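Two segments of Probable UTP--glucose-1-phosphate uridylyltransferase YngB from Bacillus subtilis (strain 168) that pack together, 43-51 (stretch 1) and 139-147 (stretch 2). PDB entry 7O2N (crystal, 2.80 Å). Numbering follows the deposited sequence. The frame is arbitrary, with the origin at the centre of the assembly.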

# COMPACT_ATOMS: atom_id res chain seq x y z
N GLU A 43 11.60 2.75 -13.10
CA GLU A 43 12.90 2.12 -12.93
C GLU A 43 13.24 1.24 -14.13
O GLU A 43 14.32 1.34 -14.68
N GLU A 44 12.29 0.42 -14.58
CA GLU A 44 12.48 -0.33 -15.81
C GLU A 44 12.97 0.62 -16.90
O GLU A 44 14.06 0.44 -17.43
N ALA A 45 12.17 1.66 -17.16
CA ALA A 45 12.43 2.61 -18.24
C ALA A 45 13.79 3.28 -18.08
O ALA A 45 14.56 3.35 -19.04
N ALA A 46 14.10 3.78 -16.88
CA ALA A 46 15.37 4.45 -16.67
C ALA A 46 16.53 3.54 -17.06
O ALA A 46 17.37 3.93 -17.87
N GLU A 47 16.57 2.32 -16.51
CA GLU A 47 17.69 1.42 -16.76
C GLU A 47 17.67 0.89 -18.20
O GLU A 47 18.70 0.40 -18.66
N SER A 48 16.53 0.96 -18.89
CA SER A 48 16.46 0.64 -20.31
C SER A 48 17.06 1.78 -21.14
O SER A 48 17.08 1.71 -22.38
N GLY A 49 17.46 2.87 -20.46
CA GLY A 49 18.00 4.05 -21.11
C GLY A 49 16.95 5.07 -21.57
O GLY A 49 17.26 5.91 -22.42
N ILE A 50 15.73 5.04 -21.03
CA ILE A 50 14.76 6.09 -21.32
C ILE A 50 15.09 7.31 -20.48
O ILE A 50 15.39 7.19 -19.29
N GLU A 51 15.02 8.49 -21.11
CA GLU A 51 15.37 9.72 -20.42
C GLU A 51 14.11 10.56 -20.13
O GLU A 51 14.13 11.36 -19.21
N THR A 139 18.69 -8.28 -18.07
CA THR A 139 18.48 -7.19 -18.99
C THR A 139 17.06 -6.65 -18.80
O THR A 139 16.08 -7.37 -19.04
N PRO A 140 16.89 -5.37 -18.41
CA PRO A 140 15.56 -4.81 -18.18
C PRO A 140 14.64 -5.07 -19.37
O PRO A 140 15.05 -4.92 -20.53
N ALA A 141 13.40 -5.46 -19.05
CA ALA A 141 12.48 -5.99 -20.05
C ALA A 141 12.42 -5.10 -21.29
O ALA A 141 12.60 -5.60 -22.40
N LEU A 142 12.18 -3.79 -21.10
CA LEU A 142 11.99 -2.87 -22.21
C LEU A 142 13.24 -2.79 -23.09
O LEU A 142 13.11 -2.78 -24.31
N ARG A 143 14.43 -2.73 -22.45
CA ARG A 143 15.70 -2.71 -23.16
C ARG A 143 15.73 -3.79 -24.24
O ARG A 143 16.26 -3.57 -25.31
N GLN A 144 15.16 -4.96 -23.91
CA GLN A 144 15.15 -6.12 -24.78
C GLN A 144 14.28 -5.86 -26.01
O GLN A 144 14.66 -6.31 -27.10
N LEU A 145 13.15 -5.17 -25.85
CA LEU A 145 12.29 -4.77 -26.96
C LEU A 145 13.02 -3.78 -27.86
O LEU A 145 12.84 -3.80 -29.08
N MET A 146 13.82 -2.90 -27.21
CA MET A 146 14.51 -1.82 -27.90
C MET A 146 15.58 -2.41 -28.82
O MET A 146 15.84 -1.90 -29.91
N ASP A 147 16.17 -3.53 -28.37
CA ASP A 147 17.27 -4.16 -29.08
C ASP A 147 16.75 -4.80 -30.36
O ASP A 147 17.41 -4.72 -31.40

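The end of one helix meets the start of another here, and two side chains from the first stretch, Glu44 in the helix and Ser48 just after it, reach the backbone N atoms of Leu142 and Arg143. Ser48, chi1 m, is buried and has more of its surface covered by the other stretch than any other residue here. Ser48 OG accepts a short but bent, weak hydrogen bond from Arg143 N at 2.7 Å. Ser48 OG gives a weak bond back to Glu44 O at 3.4 Å. Ser48 OG also lies 3.3 Å from Leu142 CB and 3.6 Å from Pro140 CB.

Glu44 starts out sideways, but its t, t side chain carries the carboxylate to the second stretch. Glu44 OE2 accepts a weak hydrogen bond from Leu142 N at 3.2 Å and sits 3.3 Å from Ala141 CB.

Pro140 points toward the first stretch, its CG 4.0 Å from Glu47 CB. Leu142, rotamer t, p, also points in; its CD2 packs 3.8 Å from Ile50 CG1. Ile50 is m, m, and its CD1 lies 4.2 Å from Met146 SD. Met146, m, t, p, points toward the first stretch. Met146 CE lies 3.0 Å from Ser48 O, a tight contact.

Gly49 has positive phi and closes the first helix in a Schellman motif. The CA-to-CB bond of Arg143 points sideways. Arg143 NH1 forms a salt bridge with Asp147 OD1 at 2.6 Å, within the second stretch.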

# COMPACT_ATOMS: atom_id res chain seq x y z
CB GLU A 43 12.96 1.40 -11.60
CG GLU A 43 13.39 2.37 -10.51
CD GLU A 43 13.21 1.85 -9.10
OE1 GLU A 43 12.64 0.76 -8.94
OE2 GLU A 43 13.63 2.53 -8.16
CB GLU A 44 11.21 -1.06 -16.21
CG GLU A 44 11.48 -2.22 -17.15
CD GLU A 44 10.24 -2.97 -17.62
OE1 GLU A 44 9.45 -3.47 -16.77
OE2 GLU A 44 10.07 -3.08 -18.84
CB ALA A 45 11.31 3.62 -18.33
CB ALA A 46 15.49 4.97 -15.26
CB GLU A 47 17.72 0.30 -15.73
CG GLU A 47 17.82 0.83 -14.31
CD GLU A 47 17.38 -0.17 -13.26
OE1 GLU A 47 17.16 -1.35 -13.64
OE2 GLU A 47 17.26 0.22 -12.06
CB SER A 48 15.03 0.37 -20.76
OG SER A 48 14.61 -0.95 -20.44
CB ILE A 50 13.31 5.62 -21.11
CG1 ILE A 50 12.98 4.42 -22.00
CG2 ILE A 50 12.33 6.77 -21.33
CD1 ILE A 50 13.32 4.64 -23.44
CB GLU A 51 16.52 10.43 -21.14
CG GLU A 51 16.54 10.18 -22.64
CD GLU A 51 17.68 10.76 -23.47
OE1 GLU A 51 18.80 10.90 -22.92
OE2 GLU A 51 17.46 11.04 -24.67
CB THR A 139 18.69 -7.77 -20.39
OG1 THR A 139 20.10 -7.89 -20.57
CG2 THR A 139 18.09 -6.96 -21.51
CB PRO A 140 15.82 -3.31 -18.02
CG PRO A 140 17.25 -3.23 -17.54
CD PRO A 140 17.95 -4.37 -18.24
CB ALA A 141 11.11 -6.18 -19.43
CB LEU A 142 11.59 -1.49 -21.69
CG LEU A 142 11.52 -0.37 -22.73
CD1 LEU A 142 10.29 -0.55 -23.61
CD2 LEU A 142 11.48 0.98 -22.02
CB ARG A 143 16.85 -3.07 -22.22
CG ARG A 143 18.22 -2.97 -22.87
CD ARG A 143 18.80 -1.67 -22.40
NE ARG A 143 19.98 -1.25 -23.14
CZ ARG A 143 20.00 -1.03 -24.45
NH1 ARG A 143 18.91 -1.20 -25.18
NH2 ARG A 143 21.11 -0.62 -25.03
CB GLN A 144 14.65 -7.35 -24.02
CG GLN A 144 15.47 -7.73 -22.79
CD GLN A 144 14.86 -8.90 -22.05
OE1 GLN A 144 14.04 -9.66 -22.59
NE2 GLN A 144 15.24 -9.06 -20.78
CB LEU A 145 11.04 -4.07 -26.43
CG LEU A 145 9.84 -4.96 -26.14
CD1 LEU A 145 9.87 -5.35 -24.67
CD2 LEU A 145 8.55 -4.22 -26.45
CB MET A 146 15.14 -0.83 -26.90
CG MET A 146 14.20 0.24 -26.35
SD MET A 146 14.77 0.96 -24.73
CE MET A 146 16.24 1.84 -25.24
CB ASP A 147 18.12 -4.99 -28.13
CG ASP A 147 18.89 -4.10 -27.17
OD1 ASP A 147 18.65 -2.88 -27.21
OD2 ASP A 147 19.71 -4.62 -26.41